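Local coordinates for protein pyridine nucleotide-disulphide oxidoreductase dimerisation region (Escherichia coli BL21, PDB 6KYY) that is an FAD-containing disulfide reductase of the class I pyridine nucleotide-disulfide oxidoreductase family, probably involved in resistance to reactive chlorine species, at residues I309-D312 / D313-V317. Residues are numbered along the deposited sequence; the frame is centred on the assembly and turned at random.
Sequences ISLD and DYRIV. With FAD (flavin-adenine dinucleotide), chain N.
D312 and R315, three residues apart on helix 307-321, are joined by a salt bridge along the side of the helix that meets the second subunit. In R315, CB sits 3.3 Å from D312 O, and CG passes 3.5 Å from L311 O. Rotation about CB-CG (chi2 -149°) bends the chain, which ends in a guanidinium group to which D312 OD1 and L311 CD2 both stand obliquely. R315 NH1 gives D312 OD1 a weak hydrogen bond of 3.2 Å, with the carboxylate and guanidinium planes turned 72° apart. R315 NH2 lies 4.1 Å from L311 CD2 and donates to the backbone oxygen of Q429 of the second subunit. D312 is shared further: OD1 also pairs with R327, and OD2 with R332, which bridges to D313 as well.

Backbone hydrogen bonds from R315 N to L311 O and from I316 N to D312 O belong to the i to i+4 pattern that brings D312 and R315 to the same side of the helix. Y314 sets its ring edge toward L311 O, which lies near the ring plane, while its hydroxyl bonds T28 on helix 20-31. Nearer the cofactor, S310 OG, anti to the backbone N (chi1 -164°), donates to FAD O1P at 2.7 Å. S310 thus helps the helix hold an FAD phosphate oxygen, while R315 ties it to the second subunit. The buried carboxylates of D312 and D313 are probably kept ionised by the arginines around them.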
loop_
_atom_site.group_PDB
_atom_site.type_symbol
_atom_site.label_atom_id
_atom_site.label_comp_id
_atom_site.label_asym_id
_atom_site.label_seq_id
_atom_site.Cartn_x
_atom_site.Cartn_y
_atom_site.Cartn_z
ATOM N N ILE B 309 -18.868 3.191 1.431
ATOM C CA ILE B 309 -20.108 3.117 2.198
ATOM C C ILE B 309 -21.302 3.013 1.259
ATOM O O ILE B 309 -22.263 2.285 1.534
ATOM C CB ILE B 309 -20.229 4.321 3.153
ATOM C CG1 ILE B 309 -19.445 4.063 4.438
ATOM C CG2 ILE B 309 -21.681 4.601 3.509
ATOM C CD1 ILE B 309 -18.026 3.648 4.205
ATOM N N SER B 310 -21.256 3.730 0.133
ATOM C CA SER B 310 -22.253 3.525 -0.911
ATOM C C SER B 310 -22.175 2.108 -1.467
ATOM O O SER B 310 -23.202 1.505 -1.799
ATOM C CB SER B 310 -22.061 4.553 -2.027
ATOM O OG SER B 310 -23.203 4.624 -2.864
ATOM N N LEU B 311 -20.962 1.556 -1.569
ATOM C CA LEU B 311 -20.816 0.175 -2.018
ATOM C C LEU B 311 -21.434 -0.795 -1.020
ATOM O O LEU B 311 -22.102 -1.760 -1.416
ATOM C CB LEU B 311 -19.340 -0.158 -2.241
ATOM C CG LEU B 311 -19.077 -1.516 -2.898
ATOM C CD1 LEU B 311 -19.652 -1.550 -4.305
ATOM C CD2 LEU B 311 -17.590 -1.845 -2.913
ATOM N N ASP B 312 -21.223 -0.560 0.277
ATOM C CA ASP B 312 -21.870 -1.388 1.287
ATOM C C ASP B 312 -23.383 -1.226 1.248
ATOM O O ASP B 312 -24.114 -2.160 1.592
ATOM C CB ASP B 312 -21.338 -1.045 2.677
ATOM C CG ASP B 312 -21.745 -2.063 3.720
ATOM O OD1 ASP B 312 -21.415 -3.254 3.544
ATOM O OD2 ASP B 312 -22.397 -1.673 4.712
ATOM N N ASP B 313 -23.866 -0.051 0.835
ATOM C CA ASP B 313 -25.302 0.142 0.669
ATOM C C ASP B 313 -25.860 -0.798 -0.392
ATOM O O ASP B 313 -26.938 -1.377 -0.215
ATOM C CB ASP B 313 -25.600 1.596 0.307
ATOM C CG ASP B 313 -25.484 2.527 1.496
ATOM O OD1 ASP B 313 -25.284 3.740 1.282
ATOM O OD2 ASP B 313 -25.592 2.046 2.644
ATOM N N TYR B 314 -25.136 -0.962 -1.503
ATOM C CA TYR B 314 -25.530 -1.948 -2.503
ATOM C C TYR B 314 -25.590 -3.343 -1.897
ATOM O O TYR B 314 -26.478 -4.136 -2.230
ATOM C CB TYR B 314 -24.557 -1.918 -3.684
ATOM C CG TYR B 314 -24.390 -3.256 -4.374
ATOM C CD1 TYR B 314 -25.291 -3.676 -5.344
ATOM C CD2 TYR B 314 -23.331 -4.100 -4.056
ATOM C CE1 TYR B 314 -25.144 -4.897 -5.975
ATOM C CE2 TYR B 314 -23.178 -5.322 -4.680
ATOM C CZ TYR B 314 -24.087 -5.715 -5.640
ATOM O OH TYR B 314 -23.936 -6.932 -6.266
ATOM N N ARG B 315 -24.650 -3.658 -1.001
ATOM C CA ARG B 315 -24.640 -4.973 -0.370
ATOM C C ARG B 315 -25.878 -5.181 0.492
ATOM O O ARG B 315 -26.430 -6.286 0.538
ATOM C CB ARG B 315 -23.370 -5.143 0.463
ATOM C CG ARG B 315 -22.089 -5.132 -0.354
ATOM C CD ARG B 315 -21.016 -5.996 0.284
ATOM N NE ARG B 315 -19.681 -5.628 -0.176
ATOM C CZ ARG B 315 -18.780 -4.998 0.572
ATOM N NH1 ARG B 315 -19.071 -4.664 1.823
ATOM N NH2 ARG B 315 -17.590 -4.701 0.069
ATOM N N ILE B 316 -26.330 -4.131 1.181
ATOM C CA ILE B 316 -27.548 -4.235 1.981
ATOM C C ILE B 316 -28.736 -4.578 1.092
ATOM O O ILE B 316 -29.465 -5.545 1.344
ATOM C CB ILE B 316 -27.800 -2.933 2.764
ATOM C CG1 ILE B 316 -26.558 -2.516 3.556
ATOM C CG2 ILE B 316 -29.000 -3.092 3.687
ATOM C CD1 ILE B 316 -26.033 -3.582 4.474
ATOM N N VAL B 317 -28.943 -3.793 0.032
ATOM C CA VAL B 317 -30.126 -3.982 -0.801
ATOM C C VAL B 317 -30.008 -5.244 -1.649
ATOM O O VAL B 317 -31.020 -5.888 -1.951
ATOM C CB VAL B 317 -30.381 -2.732 -1.667
ATOM C CG1 VAL B 317 -30.392 -1.482 -0.800
ATOM C CG2 VAL B 317 -29.344 -2.607 -2.772
HETATM P PA FAD N . -22.771 9.609 -6.852
HETATM O O1A FAD N . -22.673 10.966 -6.261
HETATM O O2A FAD N . -21.438 8.918 -7.159
HETATM O O5B FAD N . -23.655 9.637 -8.149
HETATM C C5B FAD N . -24.574 10.720 -8.405
HETATM C C4B FAD N . -25.044 10.624 -9.835
HETATM O O4B FAD N . -26.472 10.842 -9.898
HETATM C C3B FAD N . -24.406 11.626 -10.799
HETATM O O3B FAD N . -24.026 10.983 -12.009
HETATM C C2B FAD N . -25.516 12.658 -11.018
HETATM O O2B FAD N . -25.435 13.256 -12.307
HETATM C C1B FAD N . -26.758 11.780 -10.911
HETATM N N9A FAD N . -27.977 12.499 -10.549
HETATM C C8A FAD N . -28.132 13.413 -9.540
HETATM N N7A FAD N . -29.346 13.905 -9.446
HETATM C C5A FAD N . -30.036 13.270 -10.466
HETATM C C6A FAD N . -31.373 13.352 -10.903
HETATM N N6A FAD N . -32.292 14.142 -10.341
HETATM N N1A FAD N . -31.739 12.581 -11.952
HETATM C C2A FAD N . -30.826 11.788 -12.518
HETATM N N3A FAD N . -29.540 11.629 -12.194
HETATM C C4A FAD N . -29.206 12.401 -11.155
HETATM N N1 FAD N . -14.969 8.952 -1.387
HETATM C C2 FAD N . -14.067 8.025 -0.948
HETATM O O2 FAD N . -14.427 6.919 -0.528
HETATM N N3 FAD N . -12.715 8.319 -0.972
HETATM C C4 FAD N . -12.146 9.505 -1.391
HETATM O O4 FAD N . -10.924 9.644 -1.374
HETATM C C4X FAD N . -13.113 10.486 -1.851
HETATM N N5 FAD N . -12.666 11.623 -2.297
HETATM C C5X FAD N . -13.588 12.556 -2.742
HETATM C C6 FAD N . -13.125 13.786 -3.205
HETATM C C7 FAD N . -14.010 14.757 -3.663
HETATM C C7M FAD N . -13.474 16.074 -4.156
HETATM C C8 FAD N . -15.389 14.495 -3.656
HETATM C C8M FAD N . -16.373 15.524 -4.145
HETATM C C9 FAD N . -15.856 13.269 -3.193
HETATM C C9A FAD N . -14.968 12.301 -2.739
HETATM N N10 FAD N . -15.406 11.046 -2.270
HETATM C C10 FAD N . -14.505 10.114 -1.816
HETATM C "C1'" FAD N . -16.839 10.718 -2.230
HETATM C "C2'" FAD N . -17.327 9.986 -3.476
HETATM O "O2'" FAD N . -17.198 10.824 -4.625
HETATM C "C3'" FAD N . -18.798 9.611 -3.292
HETATM O "O3'" FAD N . -19.045 9.371 -1.912
HETATM C "C4'" FAD N . -19.240 8.386 -4.094
HETATM O "O4'" FAD N . -19.241 8.703 -5.487
HETATM C "C5'" FAD N . -20.599 7.870 -3.670
HETATM O "O5'" FAD N . -21.623 8.598 -4.380
HETATM P P FAD N . -23.076 8.013 -4.544
HETATM O O1P FAD N . -23.001 6.497 -4.753
HETATM O O2P FAD N . -23.935 8.436 -3.416
HETATM O O3P FAD N . -23.602 8.658 -5.894
#